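Local coordinates for protein Endonuclease/exonuclease/phosphatase (Beutenbergia cavernae DSM 12333, PDB 4RUW) that is of unknown function but belongs to the endonuclease/exonuclease/phosphatase family, joining a DNase I-like domain to a C-terminal Ig-like domain, at residues 85-90 / 312-317; 155-160 / 184-189; 264-269 / 298-303; 378-383 / 422-427. All blocks are in the same frame, centred on the assembly; numbering follows the deposited sequence.

Contact 1: residues 85-90 / 312-317; sequences RAEAPD and SLVDRF
Glu87 OE2 is gripped twice: Ser312 OG donates to it over 2.6 Å, and a bound water donates from the same distance. The contact belongs to the DNase I-like α/β sandwich, where the last turn of helix 77-87 meets the loop that leaves strand 304-311. The serine hydroxyl reaches the anti side of the oxygen, 18° out of the carboxylate plane. The water also accepts from Leu313 N at 2.9 Å, so a single carboxylate oxygen holds the loop both through a side chain and, by way of the water, through its backbone. The other oxygen, OE1, pairs with His310 NE2, so the rotation of the carboxylate is fixed from both of its oxygens.

Glutamate suits this place because its chain can fold. CG lies beside the backbone N (chi1 -63°), and a bend at chi2 (-71°) turns CD toward the loop. Serine, in turn, offers a short hydroxyl that needs little room in a buried spot. The helix ends here: Ala88 is the first residue to leave it, with a positive phi, while the carbonyl of Glu87 is held by Arg57 NH1 from the neighbouring strand 55-62.

Beside the polar centre lies a smaller apolar patch near the surface. Ala86, with no more than a methyl to present, lets Val314 come close to the helix, and its CB meets Val314 CG1 at 4.1 Å. The other valine methyl, CG2, leans over the polar group and stands 3.5 Å from Glu87 OE2.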
loop_
_atom_site.group_PDB
_atom_site.type_symbol
_atom_site.label_atom_id
_atom_site.label_comp_id
_atom_site.label_asym_id
_atom_site.label_seq_id
_atom_site.Cartn_x
_atom_site.Cartn_y
_atom_site.Cartn_z
ATOM N N ARG A 85 5.498 -6.472 18.707
ATOM C CA ARG A 85 6.536 -6.106 19.663
ATOM C C ARG A 85 7.932 -6.344 19.092
ATOM O O ARG A 85 8.822 -5.506 19.235
ATOM C CB ARG A 85 6.340 -6.933 20.940
ATOM C CG ARG A 85 7.227 -6.579 22.110
ATOM C CD ARG A 85 6.875 -7.449 23.338
ATOM N NE ARG A 85 5.470 -7.304 23.735
ATOM C CZ ARG A 85 4.563 -8.279 23.698
ATOM N NH1 ARG A 85 4.898 -9.502 23.305
ATOM N NH2 ARG A 85 3.309 -8.030 24.060
ATOM N N ALA A 86 8.117 -7.482 18.436
ATOM C CA ALA A 86 9.414 -7.840 17.874
ATOM C C ALA A 86 9.801 -6.924 16.717
ATOM O O ALA A 86 10.963 -6.564 16.570
ATOM C CB ALA A 86 9.412 -9.287 17.421
ATOM N N GLU A 87 8.822 -6.545 15.898
ATOM C CA GLU A 87 9.084 -5.687 14.746
ATOM C C GLU A 87 9.258 -4.222 15.163
ATOM O O GLU A 87 9.902 -3.436 14.468
ATOM C CB GLU A 87 7.965 -5.823 13.714
ATOM C CG GLU A 87 7.824 -7.225 13.116
ATOM C CD GLU A 87 8.963 -7.611 12.180
ATOM O OE1 GLU A 87 9.874 -6.783 11.937
ATOM O OE2 GLU A 87 8.927 -8.753 11.664
ATOM N N ALA A 88 8.688 -3.870 16.313
ATOM C CA ALA A 88 8.841 -2.542 16.903
ATOM C C ALA A 88 8.582 -1.372 15.931
ATOM O O ALA A 88 9.380 -0.447 15.842
ATOM C CB ALA A 88 10.218 -2.418 17.546
ATOM N N PRO A 89 7.453 -1.400 15.205
ATOM C CA PRO A 89 7.175 -0.262 14.323
ATOM C C PRO A 89 6.819 0.997 15.117
ATOM O O PRO A 89 6.381 0.923 16.265
ATOM C CB PRO A 89 5.954 -0.740 13.536
ATOM C CG PRO A 89 5.254 -1.670 14.484
ATOM C CD PRO A 89 6.363 -2.393 15.188
ATOM N N ASP A 90 7.007 2.155 14.506
ATOM C CA ASP A 90 6.525 3.393 15.094
ATOM C C ASP A 90 5.005 3.446 15.054
ATOM O O ASP A 90 4.364 3.933 15.994
ATOM C CB ASP A 90 7.096 4.577 14.325
ATOM C CG ASP A 90 8.568 4.767 14.573
ATOM O OD1 ASP A 90 8.914 5.223 15.681
ATOM O OD2 ASP A 90 9.377 4.451 13.673
ATOM N N SER A 312 7.073 -9.946 7.670
ATOM C CA SER A 312 7.381 -10.470 8.988
ATOM C C SER A 312 7.322 -11.983 9.002
ATOM O O SER A 312 6.289 -12.580 8.680
ATOM C CB SER A 312 6.431 -9.913 10.036
ATOM O OG SER A 312 6.845 -10.327 11.321
ATOM N N LEU A 313 8.439 -12.598 9.385
ATOM C CA LEU A 313 8.530 -14.047 9.503
ATOM C C LEU A 313 8.871 -14.457 10.942
ATOM O O LEU A 313 9.301 -15.582 11.192
ATOM C CB LEU A 313 9.549 -14.614 8.510
ATOM C CG LEU A 313 9.265 -14.304 7.034
ATOM C CD1 LEU A 313 10.393 -14.821 6.156
ATOM C CD2 LEU A 313 7.946 -14.905 6.588
ATOM N N VAL A 314 8.655 -13.543 11.883
ATOM C CA VAL A 314 8.811 -13.844 13.310
ATOM C C VAL A 314 7.925 -15.033 13.719
ATOM O O VAL A 314 8.360 -15.939 14.437
ATOM C CB VAL A 314 8.480 -12.590 14.173
ATOM C CG1 VAL A 314 8.561 -12.908 15.653
ATOM C CG2 VAL A 314 9.419 -11.444 13.825
ATOM N N ASP A 315 6.684 -15.027 13.252
ATOM C CA ASP A 315 5.726 -16.087 13.555
ATOM C C ASP A 315 4.758 -16.099 12.389
ATOM O O ASP A 315 3.631 -15.601 12.485
ATOM C CB ASP A 315 4.985 -15.764 14.853
ATOM C CG ASP A 315 4.247 -16.956 15.437
ATOM O OD1 ASP A 315 4.253 -18.053 14.840
ATOM O OD2 ASP A 315 3.666 -16.780 16.524
ATOM N N ARG A 316 5.219 -16.626 11.259
ATOM C CA ARG A 316 4.496 -16.456 10.007
ATOM C C ARG A 316 3.086 -17.048 10.024
ATOM O O ARG A 316 2.203 -16.553 9.329
ATOM C CB ARG A 316 5.303 -17.000 8.825
ATOM C CG ARG A 316 5.328 -18.512 8.723
ATOM C CD ARG A 316 6.370 -18.981 7.713
ATOM N NE ARG A 316 7.719 -18.684 8.189
ATOM C CZ ARG A 316 8.815 -18.775 7.445
ATOM N NH1 ARG A 316 8.728 -19.136 6.172
ATOM N NH2 ARG A 316 9.998 -18.492 7.969
ATOM N N PHE A 317 2.865 -18.086 10.828
ATOM C CA PHE A 317 1.559 -18.738 10.849
ATOM C C PHE A 317 0.579 -18.129 11.844
ATOM O O PHE A 317 -0.485 -18.686 12.082
ATOM C CB PHE A 317 1.697 -20.254 11.016
ATOM C CG PHE A 317 2.427 -20.899 9.874
ATOM C CD1 PHE A 317 1.900 -20.837 8.592
ATOM C CD2 PHE A 317 3.639 -21.540 10.063
ATOM C CE1 PHE A 317 2.562 -21.404 7.526
ATOM C CE2 PHE A 317 4.305 -22.113 8.994
ATOM C CZ PHE A 317 3.766 -22.038 7.725
HETATM O O HOH W 1 10.314 -10.695 10.569
#

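Contact 2: residues 155-160 / 184-189; sequences HPFVGG and VTVDVP
His155 lies alongside the end of strand 184-188. Its CB sits 3.4 Å from Asp187 O and 3.5 Å from Val186 CG1; CG, placed beside the backbone N (chi1 -49°), and then ND1 come up to Pro189 CD, ND1 at 3.3 Å, while Val188 CG1 lies over one ring face, 4.1 Å from CD2. At the tip, NE2 is hydrogen-bonded to Asp90 OD1; the flat ring thus lies against the valine and proline carbons while its NE2 keeps a polar partner.

Asp187 N gives Pro156 O a nearly straight bond of 2.8 Å; proline, without an N-H of its own, still supplies this acceptor. Val158 N donates to Thr185 O. The Phe157 ring receives Val184 CG2 over one face in a CH-pi contact, 3.9 Å from the ring centroid, the two side chains crossing at about a right angle. At Gly159 the chain turns a corner with positive phi, easy for glycine, and a water is wedged between the backbones, accepting from Thr185 N at 2.9 Å and lying within bonding distance of Val158 O and Gly160 O.

This is antiparallel pairing at the border of one sheet of the DNase I-like sandwich, with 157-166 as one outermost strand.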
loop_
_atom_site.group_PDB
_atom_site.type_symbol
_atom_site.label_atom_id
_atom_site.label_comp_id
_atom_site.label_asym_id
_atom_site.label_seq_id
_atom_site.Cartn_x
_atom_site.Cartn_y
_atom_site.Cartn_z
ATOM N N HIS A 155 3.481 7.019 19.191
ATOM C CA HIS A 155 3.537 8.477 19.175
ATOM C C HIS A 155 2.132 9.055 19.201
ATOM O O HIS A 155 1.209 8.468 18.654
ATOM C CB HIS A 155 4.300 8.938 17.939
ATOM C CG HIS A 155 5.598 8.228 17.756
ATOM N ND1 HIS A 155 6.636 8.350 18.655
ATOM C CD2 HIS A 155 6.009 7.337 16.825
ATOM C CE1 HIS A 155 7.644 7.596 18.259
ATOM N NE2 HIS A 155 7.290 6.968 17.151
ATOM N N PRO A 156 1.957 10.206 19.860
ATOM C CA PRO A 156 0.605 10.734 20.055
ATOM C C PRO A 156 -0.094 11.146 18.768
ATOM O O PRO A 156 0.536 11.522 17.776
ATOM C CB PRO A 156 0.826 11.958 20.956
ATOM C CG PRO A 156 2.234 12.327 20.760
ATOM C CD PRO A 156 2.980 11.055 20.485
ATOM N N PHE A 157 -1.417 11.061 18.798
ATOM C CA PHE A 157 -2.245 11.551 17.713
ATOM C C PHE A 157 -2.391 13.067 17.809
ATOM O O PHE A 157 -2.318 13.642 18.897
ATOM C CB PHE A 157 -3.635 10.920 17.776
ATOM C CG PHE A 157 -3.642 9.426 17.606
ATOM C CD1 PHE A 157 -2.777 8.799 16.723
ATOM C CD2 PHE A 157 -4.535 8.647 18.321
ATOM C CE1 PHE A 157 -2.804 7.421 16.569
ATOM C CE2 PHE A 157 -4.564 7.273 18.173
ATOM C CZ PHE A 157 -3.697 6.660 17.295
ATOM N N VAL A 158 -2.595 13.705 16.661
ATOM C CA VAL A 158 -2.970 15.108 16.601
ATOM C C VAL A 158 -4.433 15.127 16.180
ATOM O O VAL A 158 -4.765 14.784 15.042
ATOM C CB VAL A 158 -2.117 15.873 15.572
ATOM C CG1 VAL A 158 -2.494 17.357 15.554
ATOM C CG2 VAL A 158 -0.634 15.677 15.868
ATOM N N GLY A 159 -5.314 15.501 17.100
ATOM C CA GLY A 159 -6.737 15.348 16.867
ATOM C C GLY A 159 -7.107 13.879 16.970
ATOM O O GLY A 159 -6.387 13.093 17.586
ATOM N N GLY A 160 -8.228 13.503 16.369
ATOM C CA GLY A 160 -8.712 12.138 16.462
ATOM C C GLY A 160 -8.811 11.446 15.118
ATOM O O GLY A 160 -8.482 12.020 14.074
ATOM N N VAL A 184 -5.794 9.208 10.609
ATOM C CA VAL A 184 -5.379 9.862 11.836
ATOM C C VAL A 184 -3.975 10.421 11.655
ATOM O O VAL A 184 -3.162 9.850 10.943
ATOM C CB VAL A 184 -5.462 8.902 13.044
ATOM C CG1 VAL A 184 -4.441 7.775 12.931
ATOM C CG2 VAL A 184 -5.339 9.675 14.357
ATOM N N THR A 185 -3.704 11.560 12.273
ATOM C CA THR A 185 -2.385 12.161 12.210
ATOM C C THR A 185 -1.582 11.769 13.435
ATOM O O THR A 185 -2.075 11.863 14.567
ATOM C CB THR A 185 -2.480 13.687 12.114
ATOM O OG1 THR A 185 -3.172 14.022 10.910
ATOM C CG2 THR A 185 -1.107 14.316 12.094
ATOM N N VAL A 186 -0.349 11.324 13.207
ATOM C CA VAL A 186 0.567 10.983 14.285
ATOM C C VAL A 186 1.695 12.013 14.346
ATOM O O VAL A 186 2.246 12.396 13.312
ATOM C CB VAL A 186 1.165 9.585 14.047
ATOM C CG1 VAL A 186 2.168 9.238 15.125
ATOM C CG2 VAL A 186 0.059 8.540 13.996
ATOM N N ASP A 187 2.024 12.478 15.549
ATOM C CA ASP A 187 3.110 13.436 15.728
ATOM C C ASP A 187 4.387 12.690 16.109
ATOM O O ASP A 187 4.568 12.291 17.259
ATOM C CB ASP A 187 2.741 14.463 16.793
ATOM C CG ASP A 187 3.773 15.555 16.926
ATOM O OD1 ASP A 187 4.684 15.632 16.073
ATOM O OD2 ASP A 187 3.674 16.345 17.884
ATOM N N VAL A 188 5.252 12.468 15.127
ATOM C CA VAL A 188 6.431 11.639 15.317
ATOM C C VAL A 188 7.647 12.499 15.660
ATOM O O VAL A 188 8.021 13.388 14.897
ATOM C CB VAL A 188 6.731 10.838 14.042
ATOM C CG1 VAL A 188 7.931 9.935 14.251
ATOM C CG2 VAL A 188 5.505 10.028 13.626
ATOM N N PRO A 189 8.273 12.243 16.819
ATOM C CA PRO A 189 9.462 13.012 17.213
ATOM C C PRO A 189 10.525 12.989 16.117
ATOM O O PRO A 189 10.854 11.916 15.604
ATOM C CB PRO A 189 9.961 12.269 18.457
ATOM C CG PRO A 189 8.735 11.620 19.013
ATOM C CD PRO A 189 7.906 11.231 17.826
HETATM O O HOH W 2 -5.930 13.122 13.341
#

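Contact 3: residues 264-269 / 298-303; sequences ADTWRQ and VFATPA
Ala264 and Ala300 form an antiparallel hydrogen-bonded pair, with Ala264 N to Ala300 O at 2.9 Å and Ala300 N to Ala264 O at 3.0 Å, and Asp265 and Phe299 follow as a non-hydrogen-bonded pair. The two-residue strand 264-265 thus closes one border of a mixed sheet in the DNase I-like sandwich, and the chain then winds directly into the short, weakly bonded helix 266-270.

Thr266 makes that change of direction while still holding the strand. Val298 O accepts from both its backbone N, nearly straight on, and its OG1, which comes in at 2.7 Å tilted 35° from the carbonyl plane. The second bond is possible because OG1 takes the crowded position between the backbone N and the carbonyl carbon (chi1 63°). Threonine suits the place because its hydroxyl can take the carbonyl while the side chain also meets apolar neighbours, Met326 and Val306 of the other sheet; it thus lies between the two layers.

On the opposite face Phe299 reaches back over its partner strand, its CE1 3.5 Å from Asp265 CB. The aspartate carboxylate turns elsewhere: OD2 forms a salt bridge with Arg294, and OD1 accepts from a water that takes the N-H of Val298. Ala300, with only a methyl, lets the threonine come close: its CB meets Thr266 CG2 at 3.6 Å.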
loop_
_atom_site.group_PDB
_atom_site.type_symbol
_atom_site.label_atom_id
_atom_site.label_comp_id
_atom_site.label_asym_id
_atom_site.label_seq_id
_atom_site.Cartn_x
_atom_site.Cartn_y
_atom_site.Cartn_z
ATOM N N ALA A 264 3.976 6.288 -3.818
ATOM C CA ALA A 264 4.956 5.276 -4.204
ATOM C C ALA A 264 4.690 3.998 -3.422
ATOM O O ALA A 264 4.473 4.042 -2.207
ATOM C CB ALA A 264 6.363 5.775 -3.926
ATOM N N ASP A 265 4.703 2.869 -4.127
ATOM C CA ASP A 265 4.570 1.550 -3.535
ATOM C C ASP A 265 5.912 1.254 -2.877
ATOM O O ASP A 265 6.895 0.958 -3.562
ATOM C CB ASP A 265 4.261 0.571 -4.671
ATOM C CG ASP A 265 4.116 -0.876 -4.220
ATOM O OD1 ASP A 265 4.535 -1.253 -3.098
ATOM O OD2 ASP A 265 3.593 -1.657 -5.044
ATOM N N THR A 266 5.969 1.370 -1.554
ATOM C CA THR A 266 7.269 1.397 -0.900
ATOM C C THR A 266 8.031 0.078 -1.044
ATOM O O THR A 266 9.230 0.093 -1.302
ATOM C CB THR A 266 7.191 1.842 0.576
ATOM O OG1 THR A 266 6.411 0.913 1.335
ATOM C CG2 THR A 266 6.589 3.258 0.680
ATOM N N TRP A 267 7.329 -1.049 -0.923
ATOM C CA TRP A 267 7.979 -2.341 -1.088
ATOM C C TRP A 267 8.731 -2.412 -2.411
ATOM O O TRP A 267 9.888 -2.831 -2.475
ATOM C CB TRP A 267 6.945 -3.467 -1.040
ATOM C CG TRP A 267 7.592 -4.820 -1.192
ATOM C CD1 TRP A 267 7.864 -5.486 -2.363
ATOM C CD2 TRP A 267 8.082 -5.655 -0.131
ATOM N NE1 TRP A 267 8.483 -6.687 -2.085
ATOM C CE2 TRP A 267 8.629 -6.811 -0.730
ATOM C CE3 TRP A 267 8.096 -5.537 1.262
ATOM C CZ2 TRP A 267 9.199 -7.834 0.025
ATOM C CZ3 TRP A 267 8.647 -6.564 2.005
ATOM C CH2 TRP A 267 9.188 -7.695 1.389
ATOM N N ARG A 268 8.057 -1.993 -3.477
ATOM C CA ARG A 268 8.571 -2.128 -4.822
ATOM C C ARG A 268 9.759 -1.201 -5.105
ATOM O O ARG A 268 10.492 -1.416 -6.064
ATOM C CB ARG A 268 7.406 -1.846 -5.762
ATOM C CG ARG A 268 7.604 -2.151 -7.201
ATOM C CD ARG A 268 6.294 -1.874 -7.920
ATOM N NE ARG A 268 6.348 -2.400 -9.263
ATOM C CZ ARG A 268 5.283 -2.608 -10.022
ATOM N NH1 ARG A 268 4.061 -2.305 -9.575
ATOM N NH2 ARG A 268 5.455 -3.098 -11.239
ATOM N N GLN A 269 9.962 -0.181 -4.274
ATOM C CA GLN A 269 11.124 0.691 -4.428
ATOM C C GLN A 269 12.405 -0.016 -3.997
ATOM O O GLN A 269 13.468 0.235 -4.565
ATOM C CB GLN A 269 10.983 1.975 -3.604
ATOM C CG GLN A 269 9.701 2.758 -3.804
ATOM C CD GLN A 269 9.418 3.071 -5.256
ATOM O OE1 GLN A 269 10.178 3.776 -5.914
ATOM N NE2 GLN A 269 8.304 2.552 -5.761
ATOM N N VAL A 298 2.170 -0.662 1.667
ATOM C CA VAL A 298 2.426 0.634 2.279
ATOM C C VAL A 298 2.813 1.590 1.162
ATOM O O VAL A 298 3.851 1.405 0.519
ATOM C CB VAL A 298 3.544 0.562 3.351
ATOM C CG1 VAL A 298 3.811 1.954 3.911
ATOM C CG2 VAL A 298 3.156 -0.413 4.446
ATOM N N PHE A 299 1.967 2.584 0.918
ATOM C CA PHE A 299 2.248 3.645 -0.041
ATOM C C PHE A 299 2.669 4.897 0.713
ATOM O O PHE A 299 2.148 5.172 1.799
ATOM C CB PHE A 299 1.008 3.952 -0.888
ATOM C CG PHE A 299 0.733 2.929 -1.956
ATOM C CD1 PHE A 299 1.339 3.041 -3.203
ATOM C CD2 PHE A 299 -0.129 1.865 -1.729
ATOM C CE1 PHE A 299 1.106 2.114 -4.202
ATOM C CE2 PHE A 299 -0.365 0.927 -2.734
ATOM C CZ PHE A 299 0.261 1.052 -3.963
ATOM N N ALA A 300 3.604 5.654 0.147
ATOM C CA ALA A 300 4.097 6.865 0.806
ATOM C C ALA A 300 4.096 8.038 -0.172
ATOM O O ALA A 300 4.257 7.852 -1.378
ATOM C CB ALA A 300 5.491 6.652 1.385
ATOM N N THR A 301 3.924 9.241 0.364
ATOM C CA THR A 301 3.963 10.457 -0.430
ATOM C C THR A 301 5.407 10.858 -0.755
ATOM O O THR A 301 6.350 10.281 -0.202
ATOM C CB THR A 301 3.229 11.586 0.313
ATOM O OG1 THR A 301 3.870 11.820 1.567
ATOM C CG2 THR A 301 1.756 11.216 0.534
ATOM N N PRO A 302 5.595 11.827 -1.673
ATOM C CA PRO A 302 6.947 12.048 -2.210
ATOM C C PRO A 302 8.001 12.493 -1.195
ATOM O O PRO A 302 9.185 12.290 -1.462
ATOM C CB PRO A 302 6.725 13.128 -3.280
ATOM C CG PRO A 302 5.329 12.855 -3.752
ATOM C CD PRO A 302 4.580 12.514 -2.498
ATOM N N ALA A 303 7.604 13.085 -0.073
ATOM C CA ALA A 303 8.589 13.524 0.919
ATOM C C ALA A 303 9.375 12.359 1.526
ATOM O O ALA A 303 10.460 12.562 2.070
ATOM C CB ALA A 303 7.932 14.345 2.020
HETATM O O HOH W 3 4.084 -1.789 -0.314
#

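Contact 4: residues 378-383 / 422-427; sequences AVRAVL and CLVGAD
Ala378 opens the pairing with Val424, its N donating to Val424 O at 2.9 Å and its O accepting from Val424 N at 2.8 Å. This is an antiparallel hydrogen-bonded pair in the C-terminal Ig-like domain, a β-sandwich of two four-stranded antiparallel sheets, and it joins the two middle strands of one of them. Val424 CG2 lies 4.0 Å from Ala378 O.

Val379 pairs with Leu423 without backbone bonds between them, and both side chains leave on the same face. Val379 points to strand 360-367 of the facing sheet, against Val365, so branched and apolar side chains suit this buried interior. Its CG2 meets Leu423 CD1 at 4.1 Å, the two side chains crossing at about a right angle. Its CA, in addition, gives a CA-H...O contact of 3.3 Å to Cys422 O.

Arg380 returns to the face of Ala378 and pairs with Cys422, donating from N at 2.9 Å and accepting at O from Cys422 N at 2.8 Å. Arginine suits the partly exposed outer face because its long chain can lie over a neighbour while its polar end finds a partner. CG is anti to the backbone N (chi1 176°), and a bend at chi3 (-61°) places NE, which is bonded to Thr395 OG1. One face of the guanidinium lies over Val424 CG2, set toward the rim, 3.9 Å from NH1.

With Ala381 the two segments part, although the strand itself goes on: Ala381 faces the interior, on Leu363 and Val365, and the backbone of Val382 is hydrogen-bonded to that of Glu420.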
loop_
_atom_site.group_PDB
_atom_site.type_symbol
_atom_site.label_atom_id
_atom_site.label_comp_id
_atom_site.label_asym_id
_atom_site.label_seq_id
_atom_site.Cartn_x
_atom_site.Cartn_y
_atom_site.Cartn_z
ATOM N N ALA A 378 10.436 -2.442 -22.101
ATOM C CA ALA A 378 10.960 -1.688 -20.972
ATOM C C ALA A 378 10.212 -0.372 -20.861
ATOM O O ALA A 378 9.690 0.139 -21.851
ATOM C CB ALA A 378 12.451 -1.428 -21.150
ATOM N N VAL A 379 10.146 0.166 -19.648
ATOM C CA VAL A 379 9.659 1.528 -19.459
ATOM C C VAL A 379 10.863 2.439 -19.258
ATOM O O VAL A 379 11.728 2.173 -18.418
ATOM C CB VAL A 379 8.636 1.641 -18.300
ATOM C CG1 VAL A 379 8.332 3.102 -17.988
ATOM C CG2 VAL A 379 7.360 0.882 -18.662
ATOM N N ARG A 380 10.936 3.488 -20.067
ATOM C CA ARG A 380 12.079 4.386 -20.028
ATOM C C ARG A 380 11.614 5.798 -19.724
ATOM O O ARG A 380 10.643 6.284 -20.305
ATOM C CB ARG A 380 12.831 4.339 -21.358
ATOM C CG ARG A 380 13.982 5.316 -21.470
ATOM C CD ARG A 380 14.834 4.968 -22.677
ATOM N NE ARG A 380 15.379 3.621 -22.535
ATOM C CZ ARG A 380 15.648 2.805 -23.550
ATOM N NH1 ARG A 380 15.425 3.196 -24.800
ATOM N NH2 ARG A 380 16.136 1.593 -23.312
ATOM N N ALA A 381 12.293 6.437 -18.782
ATOM C CA ALA A 381 12.028 7.823 -18.444
ATOM C C ALA A 381 13.209 8.674 -18.859
ATOM O O ALA A 381 14.365 8.308 -18.624
ATOM C CB ALA A 381 11.793 7.971 -16.961
ATOM N N VAL A 382 12.915 9.802 -19.493
ATOM C CA VAL A 382 13.958 10.736 -19.876
ATOM C C VAL A 382 13.611 12.135 -19.381
ATOM O O VAL A 382 12.533 12.664 -19.688
ATOM C CB VAL A 382 14.163 10.771 -21.411
ATOM C CG1 VAL A 382 15.364 11.642 -21.774
ATOM C CG2 VAL A 382 14.347 9.362 -21.966
ATOM N N LEU A 383 14.490 12.724 -18.590
ATOM C CA LEU A 383 14.421 14.108 -18.229
ATOM C C LEU A 383 15.155 14.907 -19.321
ATOM O O LEU A 383 16.279 14.619 -19.620
ATOM C CB LEU A 383 15.046 14.329 -16.858
ATOM C CG LEU A 383 15.048 15.720 -16.282
ATOM C CD1 LEU A 383 13.669 16.289 -16.077
ATOM C CD2 LEU A 383 15.871 15.822 -15.005
ATOM N N CYS A 422 8.273 6.403 -21.768
ATOM C CA CYS A 422 8.024 5.598 -22.953
ATOM C C CYS A 422 7.889 4.121 -22.627
ATOM O O CYS A 422 8.452 3.630 -21.650
ATOM C CB CYS A 422 9.172 5.740 -23.948
ATOM S SG CYS A 422 9.398 7.378 -24.615
ATOM N N LEU A 423 7.146 3.416 -23.471
ATOM C CA LEU A 423 7.198 1.971 -23.495
ATOM C C LEU A 423 8.054 1.620 -24.706
ATOM O O LEU A 423 7.755 2.036 -25.829
ATOM C CB LEU A 423 5.803 1.373 -23.635
ATOM C CG LEU A 423 5.777 -0.158 -23.611
ATOM C CD1 LEU A 423 6.252 -0.707 -22.266
ATOM C CD2 LEU A 423 4.387 -0.679 -23.950
ATOM N N VAL A 424 9.137 0.889 -24.463
ATOM C CA VAL A 424 10.091 0.547 -25.500
ATOM C C VAL A 424 9.970 -0.933 -25.803
ATOM O O VAL A 424 9.948 -1.760 -24.891
ATOM C CB VAL A 424 11.532 0.861 -25.057
ATOM C CG1 VAL A 424 12.496 0.648 -26.214
ATOM C CG2 VAL A 424 11.626 2.288 -24.545
ATOM N N GLY A 425 9.868 -1.266 -27.083
ATOM C CA GLY A 425 9.745 -2.653 -27.490
ATOM C C GLY A 425 11.057 -3.391 -27.335
ATOM O O GLY A 425 12.105 -2.776 -27.131
ATOM N N ALA A 426 11.000 -4.716 -27.431
ATOM C CA ALA A 426 12.193 -5.540 -27.277
ATOM C C ALA A 426 13.240 -5.206 -28.338
ATOM O O ALA A 426 14.440 -5.311 -28.088
ATOM C CB ALA A 426 11.827 -7.022 -27.326
ATOM N N ASP A 427 12.780 -4.789 -29.514
ATOM C CA ASP A 427 13.686 -4.435 -30.607
ATOM C C ASP A 427 14.180 -2.991 -30.529
ATOM O O ASP A 427 14.951 -2.544 -31.378
ATOM C CB ASP A 427 13.031 -4.698 -31.966
ATOM C CG ASP A 427 11.687 -4.009 -32.115
ATOM O OD1 ASP A 427 11.323 -3.191 -31.241
ATOM O OD2 ASP A 427 10.994 -4.282 -33.118
#

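In the fold
Contacts 1, 2 and 3 all belong to the DNase I-like domain, contact 4 to the Ig-like domain that follows it. Contact 1 closes a long loop of chain, within which contacts 2 and 3 come one after the other. Those two mark the two borders of the same six-stranded sheet, their centres about 20 Å apart, whereas contact 1 ties a helix to the loop leaving an outer strand of the other sheet. Contacts 1 and 2 touch, Asp90 of the one meeting His155 of the other. Contact 4 lies about 42 Å from contact 2, centre to centre, but contact 3 comes within about 9 Å of it at the nearest atoms, and residues of segment 264-269 bond to the Ig-like domain, so contact 3 sits where the domains meet.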